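Local coordinates for protein putative fimbrium tip subunit Fim1F (Parabacteroides distasonis, PDB 3R4R) that is probably a component of the fimbrium tip, the end of a filamentous cell-surface appendage that mediates adhesion and biofilm formation, at residues E40-Q45 with N77-E82; C47-F52 with L83-V88. All coordinates share one frame; numbering follows the deposited sequence.

Contact 1 (E40-Q45 with N77-E82); sequences EELTIQ and NLSGYE
Y81, on strand 78-90 of a beta-rich protein described as transthyretin-like, reaches across to I44 and L42, which lie on and just after the short, weakly bonded helix 39-42, before the chain enters strand 46-52. Y81 contributes 79 Å² of the 190 Å² buried in total, I44 and L42 about half as much each, so the tyrosine accounts for most of one side of the contact. The side chains of I44 and Y81 run past each other in opposite directions. I44 CB lies 3.9 Å from Y81 CE1. The second torsion of I44 puts CD1 anti to CA (chi2 171°), which places I44 CD1 3.9 Å from Y81 CD1. L42 takes part through its carbonyl: L42 O sits at the ring edge, in its plane, 3.9 Å from Y81 CE1. L42 CD1 adds a looser touch, 4.2 Å from S79 OG. T43 CB points away from the strand, yet T43 CA packs 3.6 Å from Y81 OH; the T43 hydroxyl is hydrogen-bonded to T39 O. The backbone at this point is fixed by the hydrogen bond from T43 N to E40 O, and by N105, whose side chain is hydrogen-bonded to T43 O and Q45 N. L69 of helix 66-69 and M72 also touch Y81, extending the apolar surroundings beyond the two segments. The hydroxyl itself accepts one weak but nearly straight hydrogen bond, I44 N to Y81 OH, at 3.3 Å with an N-H...O angle of 170°.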
ATOM      1  N   GLU A  40      11.455  -7.681   0.868  1.00 45.35           N
ATOM      2  CA  GLU A  40      10.124  -8.298   1.001  1.00 42.68           C
ATOM      3  C   GLU A  40       9.011  -7.275   0.739  1.00 41.72           C
ATOM      4  O   GLU A  40       8.129  -7.520  -0.074  1.00 41.16           O
ATOM      5  CB  GLU A  40       9.911  -8.923   2.382  1.00 43.56           C
ATOM      6  CG  GLU A  40      10.789 -10.105   2.738  1.00 62.71           C
ATOM      7  CD  GLU A  40      10.647 -10.501   4.197  1.00 96.14           C
ATOM      8  OE1 GLU A  40       9.522 -10.852   4.625  1.00 87.06           O
ATOM      9  OE2 GLU A  40      11.668 -10.450   4.918  1.00 98.36           O
ATOM     10  N   GLU A  41       9.093  -6.116   1.382  1.00 36.22           N
ATOM     11  CA  GLU A  41       8.090  -5.057   1.291  1.00 35.11           C
ATOM     12  C   GLU A  41       8.015  -4.431  -0.124  1.00 39.58           C
ATOM     13  O   GLU A  41       7.000  -3.818  -0.452  1.00 40.02           O
ATOM     14  CB  GLU A  41       8.384  -3.976   2.318  1.00 36.16           C
ATOM     15  CG  GLU A  41       8.238  -4.510   3.738  1.00 39.63           C
ATOM     16  CD  GLU A  41       8.568  -3.562   4.870  1.00 51.56           C
ATOM     17  OE1 GLU A  41       9.375  -2.627   4.660  1.00 35.52           O
ATOM     18  OE2 GLU A  41       8.059  -3.793   5.989  1.00 37.85           O
ATOM     19  N   LEU A  42       9.036  -4.631  -0.955  1.00 36.25           N
ATOM     20  CA  LEU A  42       9.091  -4.138  -2.330  1.00 35.90           C
ATOM     21  C   LEU A  42       8.633  -5.200  -3.314  1.00 40.33           C
ATOM     22  O   LEU A  42       8.484  -4.900  -4.501  1.00 41.61           O
ATOM     23  CB  LEU A  42      10.518  -3.684  -2.702  1.00 37.11           C
ATOM     24  CG  LEU A  42      11.067  -2.422  -2.056  1.00 42.66           C
ATOM     25  CD1 LEU A  42      12.595  -2.336  -2.214  1.00 44.12           C
ATOM     26  CD2 LEU A  42      10.384  -1.173  -2.589  1.00 43.69           C
ATOM     27  N   THR A  43       8.445  -6.442  -2.840  1.00 36.84           N
ATOM     28  CA  THR A  43       8.092  -7.595  -3.680  1.00 36.64           C
ATOM     29  C   THR A  43       6.667  -7.514  -4.167  1.00 39.17           C
ATOM     30  O   THR A  43       5.749  -7.186  -3.412  1.00 38.61           O
ATOM     31  CB  THR A  43       8.296  -8.921  -2.909  1.00 35.78           C
ATOM     32  OG1 THR A  43       9.666  -9.018  -2.586  1.00 42.55           O
ATOM     33  CG2 THR A  43       7.926 -10.163  -3.714  1.00 31.61           C
ATOM     34  N   ILE A  44       6.502  -7.862  -5.442  1.00 35.78           N
ATOM     35  CA  ILE A  44       5.242  -8.029  -6.128  1.00 34.28           C
ATOM     36  C   ILE A  44       5.210  -9.488  -6.582  1.00 39.22           C
ATOM     37  O   ILE A  44       6.082  -9.907  -7.349  1.00 40.26           O
ATOM     38  CB  ILE A  44       5.045  -7.005  -7.264  1.00 38.02           C
ATOM     39  CG1 ILE A  44       5.066  -5.581  -6.721  1.00 38.28           C
ATOM     40  CG2 ILE A  44       3.735  -7.293  -8.052  1.00 37.64           C
ATOM     41  CD1 ILE A  44       5.085  -4.525  -7.789  1.00 46.16           C
ATOM     42  N   GLN A  45       4.230 -10.265  -6.067  1.00 34.96           N
ATOM     43  CA  GLN A  45       4.083 -11.678  -6.393  1.00 34.41           C
ATOM     44  C   GLN A  45       3.052 -11.859  -7.492  1.00 40.43           C
ATOM     45  O   GLN A  45       3.101 -12.852  -8.205  1.00 45.06           O
ATOM     46  CB  GLN A  45       3.690 -12.487  -5.154  1.00 34.26           C
ATOM     47  CG  GLN A  45       4.747 -12.493  -4.055  1.00 47.08           C
ATOM     48  CD  GLN A  45       4.422 -13.468  -2.953  1.00 69.67           C
ATOM     49  OE1 GLN A  45       4.227 -14.664  -3.175  1.00 72.12           O
ATOM     50  NE2 GLN A  45       4.473 -13.001  -1.723  1.00 61.25           N
ATOM     51  N   ASN A  77      19.590   3.244  -6.579  1.00 90.32           N
ATOM     52  CA  ASN A  77      18.505   3.753  -5.725  1.00 87.24           C
ATOM     53  C   ASN A  77      17.088   3.360  -6.232  1.00 85.79           C
ATOM     54  O   ASN A  77      16.135   3.363  -5.440  1.00 82.18           O
ATOM     55  CB  ASN A  77      18.601   5.303  -5.650  1.00 95.02           C
ATOM     56  CG  ASN A  77      18.717   6.072  -6.975  1.00135.35           C
ATOM     57  OD1 ASN A  77      18.325   5.619  -8.067  1.00131.84           O
ATOM     58  ND2 ASN A  77      19.239   7.293  -6.891  1.00131.53           N
ATOM     59  N   LEU A  78      16.957   3.030  -7.535  1.00 81.23           N
ATOM     60  CA  LEU A  78      15.681   2.695  -8.181  1.00 76.42           C
ATOM     61  C   LEU A  78      15.453   1.164  -8.216  1.00 70.73           C
ATOM     62  O   LEU A  78      16.412   0.388  -8.216  1.00 70.12           O
ATOM     63  CB  LEU A  78      15.700   3.284  -9.606  1.00 80.04           C
ATOM     64  CG  LEU A  78      14.384   3.376 -10.375  1.00 83.43           C
ATOM     65  CD1 LEU A  78      13.318   4.150  -9.579  1.00 81.20           C
ATOM     66  CD2 LEU A  78      14.610   4.035 -11.722  1.00 89.38           C
ATOM     67  N   SER A  79      14.174   0.744  -8.214  1.00 61.16           N
ATOM     68  CA  SER A  79      13.798  -0.666  -8.206  1.00 57.53           C
ATOM     69  C   SER A  79      12.387  -0.874  -8.774  1.00 56.85           C
ATOM     70  O   SER A  79      11.441  -0.133  -8.467  1.00 54.70           O
ATOM     71  CB  SER A  79      13.883  -1.233  -6.791  1.00 58.69           C
ATOM     72  OG  SER A  79      13.146  -0.434  -5.880  1.00 68.02           O
ATOM     73  N   GLY A  80      12.265  -1.929  -9.570  1.00 51.88           N
ATOM     74  CA  GLY A  80      11.032  -2.271 -10.233  1.00 49.26           C
ATOM     75  C   GLY A  80      10.962  -3.527 -11.062  1.00 52.14           C
ATOM     76  O   GLY A  80      11.890  -4.346 -11.075  1.00 52.23           O
ATOM     77  N   TYR A  81       9.800  -3.683 -11.719  1.00 47.51           N
ATOM     78  CA  TYR A  81       9.457  -4.805 -12.579  1.00 47.96           C
ATOM     79  C   TYR A  81       9.050  -4.325 -13.950  1.00 54.34           C
ATOM     80  O   TYR A  81       8.490  -3.241 -14.078  1.00 53.17           O
ATOM     81  CB  TYR A  81       8.316  -5.636 -11.966  1.00 45.58           C
ATOM     82  CG  TYR A  81       8.645  -6.283 -10.641  1.00 44.85           C
ATOM     83  CD1 TYR A  81       8.482  -5.588  -9.446  1.00 44.51           C
ATOM     84  CD2 TYR A  81       8.994  -7.622 -10.569  1.00 45.66           C
ATOM     85  CE1 TYR A  81       8.776  -6.178  -8.220  1.00 41.23           C
ATOM     86  CE2 TYR A  81       9.246  -8.237  -9.349  1.00 46.02           C
ATOM     87  CZ  TYR A  81       9.142  -7.510  -8.174  1.00 49.61           C
ATOM     88  OH  TYR A  81       9.438  -8.107  -6.971  1.00 44.04           O
ATOM     89  N   GLU A  82       9.327  -5.135 -14.973  1.00 55.01           N
ATOM     90  CA  GLU A  82       8.939  -4.885 -16.359  1.00 56.24           C
ATOM     91  C   GLU A  82       7.870  -5.877 -16.773  1.00 58.57           C
ATOM     92  O   GLU A  82       7.997  -7.062 -16.464  1.00 57.94           O
ATOM     93  CB  GLU A  82      10.141  -4.961 -17.309  1.00 61.58           C
ATOM     94  CG  GLU A  82      11.193  -3.879 -17.157  1.00 69.39           C
ATOM     95  CD  GLU A  82      12.200  -3.845 -18.294  1.00 83.24           C
ATOM     96  OE1 GLU A  82      11.863  -4.297 -19.415  1.00 91.99           O
ATOM     97  OE2 GLU A  82      13.289  -3.265 -18.091  1.00 59.11           O
TER

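Contact 2 (C47-F52 with L83-V88); sequences CHVAVF and LQLEGV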
ATOM      1  N   CYS A  47      -0.189  -9.203  -9.896  1.00 32.09           N
ATOM      2  CA  CYS A  47      -0.828  -7.907 -10.107  1.00 32.62           C
ATOM      3  C   CYS A  47      -1.958  -8.038 -11.117  1.00 34.78           C
ATOM      4  O   CYS A  47      -2.033  -8.995 -11.884  1.00 37.08           O
ATOM      5  CB  CYS A  47       0.168  -6.825 -10.545  1.00 35.55           C
ATOM      6  SG  CYS A  47       0.946  -7.103 -12.162  1.00 43.02           S
ATOM      7  N   HIS A  48      -2.831  -7.032 -11.089  1.00 27.76           N
ATOM      8  CA  HIS A  48      -3.946  -6.791 -11.965  1.00 27.40           C
ATOM      9  C   HIS A  48      -3.668  -5.491 -12.694  1.00 34.00           C
ATOM     10  O   HIS A  48      -3.412  -4.477 -12.053  1.00 33.81           O
ATOM     11  CB  HIS A  48      -5.291  -6.774 -11.193  1.00 25.81           C
ATOM     12  CG  HIS A  48      -6.465  -6.353 -12.028  1.00 28.42           C
ATOM     13  ND1 HIS A  48      -7.143  -7.247 -12.829  1.00 29.75           N
ATOM     14  CD2 HIS A  48      -7.050  -5.140 -12.139  1.00 28.71           C
ATOM     15  CE1 HIS A  48      -8.105  -6.545 -13.409  1.00 29.08           C
ATOM     16  NE2 HIS A  48      -8.077  -5.279 -13.035  1.00 29.01           N
ATOM     17  N   VAL A  49      -3.661  -5.531 -14.028  1.00 32.60           N
ATOM     18  CA  VAL A  49      -3.425  -4.335 -14.834  1.00 33.22           C
ATOM     19  C   VAL A  49      -4.689  -4.086 -15.642  1.00 36.02           C
ATOM     20  O   VAL A  49      -5.226  -5.000 -16.264  1.00 36.16           O
ATOM     21  CB  VAL A  49      -2.145  -4.466 -15.717  1.00 38.10           C
ATOM     22  CG1 VAL A  49      -1.998  -3.301 -16.688  1.00 39.01           C
ATOM     23  CG2 VAL A  49      -0.896  -4.604 -14.849  1.00 36.97           C
ATOM     24  N   ALA A  50      -5.193  -2.867 -15.560  1.00 33.02           N
ATOM     25  CA  ALA A  50      -6.396  -2.450 -16.254  1.00 34.28           C
ATOM     26  C   ALA A  50      -6.088  -1.256 -17.139  1.00 39.98           C
ATOM     27  O   ALA A  50      -5.359  -0.366 -16.710  1.00 39.63           O
ATOM     28  CB  ALA A  50      -7.496  -2.122 -15.241  1.00 33.79           C
ATOM     29  N   VAL A  51      -6.615  -1.245 -18.377  1.00 38.81           N
ATOM     30  CA  VAL A  51      -6.446  -0.154 -19.351  1.00 42.00           C
ATOM     31  C   VAL A  51      -7.842   0.415 -19.662  1.00 47.17           C
ATOM     32  O   VAL A  51      -8.764  -0.343 -19.979  1.00 47.26           O
ATOM     33  CB  VAL A  51      -5.681  -0.589 -20.644  1.00 47.98           C
ATOM     34  CG1 VAL A  51      -5.593   0.548 -21.653  1.00 50.16           C
ATOM     35  CG2 VAL A  51      -4.282  -1.109 -20.312  1.00 47.12           C
ATOM     36  N   PHE A  52      -7.982   1.745 -19.556  1.00 45.07           N
ATOM     37  CA  PHE A  52      -9.252   2.446 -19.754  1.00 45.87           C
ATOM     38  C   PHE A  52      -9.176   3.490 -20.833  1.00 52.75           C
ATOM     39  O   PHE A  52      -8.130   4.128 -20.971  1.00 52.76           O
ATOM     40  CB  PHE A  52      -9.696   3.153 -18.452  1.00 45.90           C
ATOM     41  CG  PHE A  52      -9.773   2.288 -17.229  1.00 44.99           C
ATOM     42  CD1 PHE A  52     -10.955   1.638 -16.892  1.00 46.28           C
ATOM     43  CD2 PHE A  52      -8.677   2.158 -16.378  1.00 46.68           C
ATOM     44  CE1 PHE A  52     -11.029   0.839 -15.752  1.00 45.14           C
ATOM     45  CE2 PHE A  52      -8.751   1.363 -15.234  1.00 47.21           C
ATOM     46  CZ  PHE A  52      -9.925   0.708 -14.927  1.00 44.37           C
ATOM     47  N   LEU A  83       6.816  -5.396 -17.452  1.00 54.31           N
ATOM     48  CA  LEU A  83       5.708  -6.207 -17.952  1.00 52.90           C
ATOM     49  C   LEU A  83       5.326  -5.849 -19.355  1.00 58.25           C
ATOM     50  O   LEU A  83       5.468  -4.700 -19.767  1.00 58.31           O
ATOM     51  CB  LEU A  83       4.453  -6.053 -17.072  1.00 50.02           C
ATOM     52  CG  LEU A  83       4.478  -6.589 -15.659  1.00 52.31           C
ATOM     53  CD1 LEU A  83       3.184  -6.275 -14.971  1.00 49.22           C
ATOM     54  CD2 LEU A  83       4.673  -8.083 -15.660  1.00 56.24           C
ATOM     55  N   GLN A  84       4.783  -6.835 -20.071  1.00 56.36           N
ATOM     56  CA  GLN A  84       4.241  -6.688 -21.409  1.00 58.85           C
ATOM     57  C   GLN A  84       2.737  -6.904 -21.402  1.00 60.49           C
ATOM     58  O   GLN A  84       2.257  -7.890 -20.847  1.00 58.37           O
ATOM     59  CB  GLN A  84       4.913  -7.667 -22.379  1.00 64.10           C
ATOM     60  CG  GLN A  84       6.201  -7.155 -23.015  1.00 79.49           C
ATOM     61  CD  GLN A  84       5.941  -6.312 -24.249  1.00 95.21           C
ATOM     62  OE1 GLN A  84       6.201  -5.104 -24.274  1.00 92.88           O
ATOM     63  NE2 GLN A  84       5.436  -6.941 -25.311  1.00 85.08           N
ATOM     64  N   LEU A  85       2.004  -5.929 -21.940  1.00 57.81           N
ATOM     65  CA  LEU A  85       0.567  -5.972 -22.222  1.00 56.28           C
ATOM     66  C   LEU A  85       0.388  -6.324 -23.670  1.00 64.48           C
ATOM     67  O   LEU A  85       0.573  -5.442 -24.498  1.00 65.64           O
ATOM     68  CB  LEU A  85      -0.171  -4.640 -21.894  1.00 54.54           C
ATOM     69  CG  LEU A  85      -0.450  -4.208 -20.474  1.00 55.19           C
ATOM     70  CD1 LEU A  85       0.783  -4.163 -19.658  1.00 55.98           C
ATOM     71  CD2 LEU A  85      -1.013  -2.846 -20.471  1.00 55.81           C
ATOM     72  N   GLU A  86       0.137  -7.604 -23.999  1.00 62.71           N
ATOM     73  CA  GLU A  86      -0.109  -8.034 -25.379  1.00 65.25           C
ATOM     74  C   GLU A  86      -1.582  -7.915 -25.730  1.00 68.63           C
ATOM     75  O   GLU A  86      -2.446  -8.185 -24.896  1.00 66.01           O
ATOM     76  CB  GLU A  86       0.348  -9.483 -25.657  1.00 68.53           C
ATOM     77  CG  GLU A  86       1.804  -9.839 -25.377  1.00 82.78           C
ATOM     78  CD  GLU A  86       2.168 -10.246 -23.965  1.00106.47           C
ATOM     79  OE1 GLU A  86       1.349 -10.040 -23.039  1.00111.91           O
ATOM     80  OE2 GLU A  86       3.265 -10.823 -23.794  1.00103.30           O
ATOM     81  N   GLY A  87      -1.844  -7.546 -26.978  1.00 67.66           N
ATOM     82  CA  GLY A  87      -3.171  -7.481 -27.570  1.00 67.02           C
ATOM     83  C   GLY A  87      -4.176  -6.516 -26.988  1.00 67.40           C
ATOM     84  O   GLY A  87      -5.325  -6.904 -26.756  1.00 65.51           O
ATOM     85  N   VAL A  88      -3.774  -5.249 -26.793  1.00 62.52           N
ATOM     86  CA  VAL A  88      -4.705  -4.201 -26.361  1.00 59.59           C
ATOM     87  C   VAL A  88      -5.449  -3.771 -27.638  1.00 66.53           C
ATOM     88  O   VAL A  88      -4.809  -3.309 -28.589  1.00 67.42           O
ATOM     89  CB  VAL A  88      -4.012  -3.045 -25.603  1.00 61.39           C
ATOM     90  CG1 VAL A  88      -5.022  -1.977 -25.191  1.00 58.86           C
ATOM     91  CG2 VAL A  88      -3.250  -3.580 -24.390  1.00 59.01           C
TER
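No flat group lies between V49, V51 and L85, or at any other point between the two segments; the side chains of Y60 and F64 on strand 58-65 border the leucines and V88. The rings of strand 47-52, H48 and F52, belong to its other side: H48 meets F114 and is hydrogen-bonded to N63 and Y127, while F52 packs edge-to-face with Y120. What meets strand 83-88 is a row of small side chains, C47, V49 and V51, whose CB atoms point toward it, and the opposing row is L83, L85 and V88. All six are buried, and no hydrogen bond joins the segments. L85 occupies the middle. Its CD2 lies 3.7 Å from V51 CG2 and 3.9 Å from V49 CG1, so a single methyl bridges two valines, whose side chains it meets obliquely. With chi2 at 55°, L85 CD1 lies beside CA and CD2 is the branch that extends; CD1 stands 4.2 Å from V49 CG1. In L83 it is CD1 that extends, anti to CA (chi2 177°), and it comes to 3.7 Å from C47 SG. At the other end V51 CG1 and V88 CG1 are 4.4 Å apart, a looser touch. The inward residues step by two from L83 to L85 but by three to V88, because G87 and V88 form a G1 beta bulge opposite F14, with G87 at positive phi. L18 and V100 continue the apolar layer around the two rows. Strand axes 10.1 Å apart at closest approach, inclined by 50°, with methyl contacts and no backbone pairing, are consistent with two layers packed face to face, as in a beta sandwich, in keeping with the transthyretin-like fold.

In the fold
From the N terminus, strand 12-21 comes first and later pairs with strand 78-90, which supplies the second half of both contacts. Helix 39-42 and strand 46-52 then follow directly on each other. Contact 1 closes a loop of 31 intervening residues and contact 2 one of 30; because the order is 40-45, 47-52, 77-82, 83-88, the two closures cross. Each loop includes strand 58-65, helix 66-69 and strand 73-75. With centres 18 Å apart, the contacts sit at successive levels of one long strand: contact 1 ties its beginning to the segment at helix 39-42, and contact 2 ties its continuation to strand 46-52, the neighbour of strands 58-65 and 96-104.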